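Local coordinates for transcriptional regulator, marR family, putative (Sulfolobus solfataricus, PDB 3F3X), which activates transcription in an archaeon as a MarR-family regulator, probably binding DNA as a dimer through its winged helix-turn-helix domains, at the interface of chains A and B. Sequence-based numbering; all coordinates share one arbitrary frame. Chains: chain A/B, Transcriptional regulator, marR family, putative.

The interface of chains A and B. Residues chain A 11, 14-15, 17-18, 132, 136; chain B 14-15, 17-18, 132.
A largely apolar, two-fold symmetric part of the MarR-type dimer interface is formed here, where helix 3-33 of each chain crosses its twin and helix 125-138 of the partner flanks it; in this family such a helical dimerisation region joins the two DNA-binding halves. The site illustrates how branched side chains can divide their contacts between two partner helices. A:Tyr18 and B:Tyr18 meet beside the two-fold axis as a stacked pair, ring centroids 4.5 Å apart and planes 14° from parallel. The rings are offset, so that their CD2/CE2 sides overlap while the phenol oxygens diverge. Each CG lies anti to its backbone N (chi1 173°), which sends the ring over the partner helix. On the CD1 side, B:Ala15 CA lies beyond the ring of A:Tyr18 and out of its plane, 3.5 Å from CD1, with B:Ala15 CB also close; the short alanine side chain probably allows the aromatic ring to sit near the helix.

Further along, branched aliphatic side chains interlock. The CG2 methyls of A:Ile14 and B:Ile14 approach each other to 3.9 Å at the axis, and A:Ile14 CG2 also touches CG2 of B:Ile17, whose side chain crosses it at about a right angle. CG1 of A:Ile14 is turned the other way, beside its own backbone N (chi1 -75°), which points it towards helix 125-138 of the partner: A:Ile14 CG1 packs 3.6 Å from B:Leu132 CD1. CG2 thus serves the helix crossing, while the CG1-CD1 arm reaches B:Leu132 and its CD1 also touches B:Ile17 CG2. A:Leu132 CD1 likewise meets B:Ile14, and its CD2 lies 3.8 Å from B:Ile17 CD1.

B:Ile17 is enclosed from several directions. The terminal methyl CE of A:Met11 comes within 3.7 Å of B:Ile17 CG2, while A:Leu136 CB lies against its CG1. At its tip, B:Ile17 CD1 touches the backbone carbonyl oxygen A:Leu132 O at 3.5 Å.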
loop_
_atom_site.group_PDB
_atom_site.type_symbol
_atom_site.label_atom_id
_atom_site.label_comp_id
_atom_site.label_asym_id
_atom_site.label_seq_id
_atom_site.Cartn_x
_atom_site.Cartn_y
_atom_site.Cartn_z
ATOM N N MET A 11 -2.875 -9.885 -3.577
ATOM C CA MET A 11 -2.785 -8.896 -2.513
ATOM C C MET A 11 -1.344 -8.724 -2.016
ATOM O O MET A 11 -0.930 -7.609 -1.681
ATOM C CB MET A 11 -3.716 -9.282 -1.358
ATOM C CG MET A 11 -5.188 -9.416 -1.771
ATOM S SD MET A 11 -5.908 -7.915 -2.526
ATOM C CE MET A 11 -5.925 -6.856 -1.155
ATOM N N ILE A 14 0.275 -6.457 -4.502
ATOM C CA ILE A 14 -0.247 -5.100 -4.387
ATOM C C ILE A 14 0.411 -4.405 -3.200
ATOM O O ILE A 14 0.732 -3.217 -3.260
ATOM C CB ILE A 14 -1.792 -5.126 -4.228
ATOM C CG1 ILE A 14 -2.423 -5.443 -5.587
ATOM C CG2 ILE A 14 -2.309 -3.799 -3.659
ATOM C CD1 ILE A 14 -3.930 -5.562 -5.564
ATOM N N ALA A 15 0.629 -5.155 -2.126
ATOM C CA ALA A 15 1.263 -4.615 -0.932
ATOM C C ALA A 15 2.658 -4.091 -1.248
ATOM O O ALA A 15 3.032 -3.001 -0.808
ATOM C CB ALA A 15 1.344 -5.691 0.154
ATOM N N ILE A 17 3.872 -3.259 -4.273
ATOM C CA ILE A 17 3.772 -2.151 -5.217
ATOM C C ILE A 17 3.525 -0.843 -4.469
ATOM O O ILE A 17 4.160 0.173 -4.754
ATOM C CB ILE A 17 2.639 -2.386 -6.243
ATOM C CG1 ILE A 17 2.957 -3.632 -7.082
ATOM C CG2 ILE A 17 2.488 -1.161 -7.147
ATOM C CD1 ILE A 17 1.864 -4.037 -8.069
ATOM N N TYR A 18 2.614 -0.869 -3.500
ATOM C CA TYR A 18 2.326 0.337 -2.732
ATOM C C TYR A 18 3.543 0.816 -1.951
ATOM O O TYR A 18 3.925 1.979 -2.039
ATOM C CB TYR A 18 1.187 0.107 -1.744
ATOM C CG TYR A 18 0.985 1.293 -0.834
ATOM C CD1 TYR A 18 0.340 2.442 -1.289
ATOM C CD2 TYR A 18 1.491 1.291 0.465
ATOM C CE1 TYR A 18 0.195 3.558 -0.470
ATOM C CE2 TYR A 18 1.353 2.403 1.294
ATOM C CZ TYR A 18 0.707 3.531 0.817
ATOM O OH TYR A 18 0.553 4.623 1.640
ATOM N N LEU A 132 -8.636 -3.900 -10.831
ATOM C CA LEU A 132 -8.272 -3.246 -9.584
ATOM C C LEU A 132 -9.436 -2.451 -8.990
ATOM O O LEU A 132 -9.638 -2.470 -7.777
ATOM C CB LEU A 132 -7.052 -2.343 -9.792
ATOM C CG LEU A 132 -5.760 -3.115 -10.097
ATOM C CD1 LEU A 132 -4.623 -2.137 -10.342
ATOM C CD2 LEU A 132 -5.424 -4.040 -8.929
ATOM N N LEU A 136 -10.995 -3.088 -5.278
ATOM C CA LEU A 136 -11.122 -2.042 -4.266
ATOM C C LEU A 136 -12.539 -1.960 -3.691
ATOM O O LEU A 136 -12.717 -1.806 -2.482
ATOM C CB LEU A 136 -10.725 -0.676 -4.839
ATOM C CG LEU A 136 -10.889 0.477 -3.838
ATOM C CD1 LEU A 136 -9.993 0.244 -2.620
ATOM C CD2 LEU A 136 -10.543 1.796 -4.505
ATOM N N ILE B 14 -4.238 1.172 -6.534
ATOM C CA ILE B 14 -3.411 0.222 -5.799
ATOM C C ILE B 14 -3.140 0.765 -4.400
ATOM O O ILE B 14 -3.132 0.018 -3.422
ATOM C CB ILE B 14 -2.082 -0.039 -6.559
ATOM C CG1 ILE B 14 -2.370 -0.948 -7.759
ATOM C CG2 ILE B 14 -1.027 -0.648 -5.629
ATOM C CD1 ILE B 14 -1.167 -1.235 -8.629
ATOM N N ALA B 15 -2.939 2.074 -4.307
ATOM C CA ALA B 15 -2.684 2.719 -3.027
ATOM C C ALA B 15 -3.849 2.503 -2.068
ATOM O O ALA B 15 -3.644 2.185 -0.895
ATOM C CB ALA B 15 -2.448 4.218 -3.230
ATOM N N ILE B 17 -6.221 0.126 -2.269
ATOM C CA ILE B 17 -6.359 -1.298 -1.987
ATOM C C ILE B 17 -5.432 -1.700 -0.842
ATOM O O ILE B 17 -5.840 -2.413 0.076
ATOM C CB ILE B 17 -6.043 -2.153 -3.236
ATOM C CG1 ILE B 17 -7.060 -1.840 -4.343
ATOM C CG2 ILE B 17 -6.089 -3.640 -2.879
ATOM C CD1 ILE B 17 -6.799 -2.543 -5.673
ATOM N N TYR B 18 -4.189 -1.231 -0.884
ATOM C CA TYR B 18 -3.244 -1.560 0.177
ATOM C C TYR B 18 -3.695 -1.019 1.527
ATOM O O TYR B 18 -3.757 -1.755 2.508
ATOM C CB TYR B 18 -1.857 -0.999 -0.121
ATOM C CG TYR B 18 -0.911 -1.195 1.038
ATOM C CD1 TYR B 18 -0.339 -2.440 1.293
ATOM C CD2 TYR B 18 -0.635 -0.150 1.919
ATOM C CE1 TYR B 18 0.494 -2.639 2.389
ATOM C CE2 TYR B 18 0.196 -0.336 3.021
ATOM C CZ TYR B 18 0.754 -1.583 3.250
ATOM O OH TYR B 18 1.590 -1.765 4.327
ATOM N N LEU B 132 0.282 -7.241 -12.433
ATOM C CA LEU B 132 0.812 -6.703 -11.191
ATOM C C LEU B 132 2.270 -7.105 -10.965
ATOM O O LEU B 132 3.070 -6.289 -10.512
ATOM C CB LEU B 132 -0.058 -7.138 -10.008
ATOM C CG LEU B 132 -1.461 -6.515 -10.013
ATOM C CD1 LEU B 132 -2.265 -7.047 -8.837
ATOM C CD2 LEU B 132 -1.351 -4.993 -9.935
#